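Local coordinates for uncharacterized ACR, COG1565 superfamily (Burkholderia thailandensis, PDB 4F3N), which is of unknown function but has a methyltransferase fold and is probably an S-adenosylmethionine-dependent enzyme, perhaps a protein-arginine methyltransferase, at residues A[144-149]-A[169-174]. Residues are numbered along the deposited sequence; the frame is centred on the assembly and turned at random.
Sequences FGAGTG and YAIVDL
G145 N donates to V172 O at 3.0 Å, with an N-H...O angle of 151° and the donor in the carbonyl plane. This bond continues the parallel pairing of strands 140-144 and 168-172, whose last bridge matches F144 with V172 (CA to CA 4.8 Å). On the face these two share, F144 CG lies anti to the backbone N (chi1 -177°), which carries the ring to V172; they meet obliquely, F144 CD1 lying 3.7 Å from V172 CG1. L174 CD1 reaches the far end of the same ring near its plane, 3.8 Å from F144 CZ, so this is an edge contact. Apolar packing recurs where I171 CG2 lies 3.6 Å from A146 CB; the same methyl also comes against G145 O. That carbonyl, like G147 O, accepts from Q182 NE2 of helix 179-189. Next, a type II' turn from A146 to G149 closes with G149 N to A146 O at 2.9 Å and delivers G149 to the N-cap of helix 150-161. A glycine-rich turn between strand and helix is consistent with the cofactor loop of Rossmann-like methyltransferases; N214, an S-adenosylhomocysteine-binding residue whose ligand is absent here, is about 8 Å from A146, side chain to side chain. One backbone bond and methyl contacts, with Q182, thus probably help set where this loop leaves the sheet.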
loop_
_atom_site.group_PDB
_atom_site.type_symbol
_atom_site.label_atom_id
_atom_site.label_comp_id
_atom_site.label_asym_id
_atom_site.label_seq_id
_atom_site.Cartn_x
_atom_site.Cartn_y
_atom_site.Cartn_z
ATOM N N PHE A 144 -1.935 2.879 9.299
ATOM C CA PHE A 144 -1.996 4.038 8.398
ATOM C C PHE A 144 -2.994 3.711 7.324
ATOM O O PHE A 144 -2.944 2.627 6.765
ATOM C CB PHE A 144 -0.598 4.341 7.779
ATOM C CG PHE A 144 -0.588 5.574 6.882
ATOM C CD1 PHE A 144 -0.367 6.832 7.407
ATOM C CD2 PHE A 144 -0.893 5.463 5.524
ATOM C CE1 PHE A 144 -0.394 7.964 6.579
ATOM C CE2 PHE A 144 -0.920 6.579 4.679
ATOM C CZ PHE A 144 -0.690 7.842 5.212
ATOM N N GLY A 145 -3.876 4.694 7.032
ATOM C CA GLY A 145 -4.916 4.582 6.004
ATOM C C GLY A 145 -6.155 3.910 6.573
ATOM O O GLY A 145 -7.038 4.574 7.085
ATOM N N ALA A 146 -6.131 2.584 6.538
ATOM C CA ALA A 146 -7.049 1.655 7.249
ATOM C C ALA A 146 -8.278 1.297 6.445
ATOM O O ALA A 146 -9.134 0.525 6.905
ATOM C CB ALA A 146 -7.403 2.087 8.681
ATOM N N GLY A 147 -8.357 1.811 5.209
ATOM C CA GLY A 147 -9.523 1.462 4.356
ATOM C C GLY A 147 -10.878 1.766 4.994
ATOM O O GLY A 147 -11.100 2.869 5.463
ATOM N N THR A 148 -11.802 0.817 4.982
ATOM C CA THR A 148 -13.075 0.991 5.673
ATOM C C THR A 148 -13.067 0.399 7.112
ATOM O O THR A 148 -14.107 0.309 7.755
ATOM C CB THR A 148 -14.234 0.386 4.906
ATOM O OG1 THR A 148 -14.041 -1.022 4.788
ATOM C CG2 THR A 148 -14.381 1.054 3.508
ATOM N N GLY A 149 -11.872 0.049 7.601
ATOM C CA GLY A 149 -11.730 -0.397 8.960
ATOM C C GLY A 149 -11.901 -1.890 9.197
ATOM O O GLY A 149 -11.935 -2.318 10.335
ATOM N N TYR A 169 -5.626 1.635 19.682
ATOM C CA TYR A 169 -5.442 1.273 18.265
ATOM C C TYR A 169 -5.638 2.585 17.553
ATOM O O TYR A 169 -6.765 3.097 17.524
ATOM C CB TYR A 169 -6.522 0.248 17.835
ATOM C CG TYR A 169 -6.257 -0.367 16.462
ATOM C CD1 TYR A 169 -6.410 0.396 15.298
ATOM C CD2 TYR A 169 -5.809 -1.697 16.344
ATOM C CE1 TYR A 169 -6.140 -0.153 14.048
ATOM C CE2 TYR A 169 -5.551 -2.234 15.129
ATOM C CZ TYR A 169 -5.751 -1.474 13.978
ATOM O OH TYR A 169 -5.438 -2.037 12.738
ATOM N N ALA A 170 -4.552 3.172 17.054
ATOM C CA ALA A 170 -4.565 4.468 16.387
ATOM C C ALA A 170 -4.747 4.274 14.898
ATOM O O ALA A 170 -4.098 3.399 14.288
ATOM C CB ALA A 170 -3.285 5.261 16.655
ATOM N N ILE A 171 -5.659 5.027 14.310
ATOM C CA ILE A 171 -5.790 5.046 12.819
ATOM C C ILE A 171 -5.378 6.410 12.281
ATOM O O ILE A 171 -5.889 7.424 12.716
ATOM C CB ILE A 171 -7.209 4.691 12.318
ATOM C CG1 ILE A 171 -7.575 3.262 12.712
ATOM C CG2 ILE A 171 -7.311 4.949 10.812
ATOM C CD1 ILE A 171 -9.036 2.846 12.491
ATOM N N VAL A 172 -4.443 6.445 11.332
ATOM C CA VAL A 172 -4.051 7.684 10.681
ATOM C C VAL A 172 -4.857 7.897 9.423
ATOM O O VAL A 172 -4.699 7.159 8.454
ATOM C CB VAL A 172 -2.541 7.755 10.303
ATOM C CG1 VAL A 172 -2.208 9.122 9.711
ATOM C CG2 VAL A 172 -1.673 7.469 11.511
ATOM N N ASP A 173 -5.684 8.936 9.455
ATOM C CA ASP A 173 -6.637 9.288 8.397
ATOM C C ASP A 173 -6.356 10.733 8.035
ATOM O O ASP A 173 -6.988 11.654 8.560
ATOM C CB ASP A 173 -8.074 9.091 8.896
ATOM C CG ASP A 173 -9.120 9.613 7.930
ATOM O OD1 ASP A 173 -8.908 9.622 6.698
ATOM O OD2 ASP A 173 -10.192 10.026 8.402
ATOM N N LEU A 174 -5.377 10.930 7.159
ATOM C CA LEU A 174 -4.865 12.271 6.892
ATOM C C LEU A 174 -5.947 13.189 6.373
ATOM O O LEU A 174 -5.939 14.372 6.693
ATOM C CB LEU A 174 -3.741 12.245 5.827
ATOM C CG LEU A 174 -2.465 11.454 6.124
ATOM C CD1 LEU A 174 -1.465 11.588 4.963
ATOM C CD2 LEU A 174 -1.848 11.888 7.442
#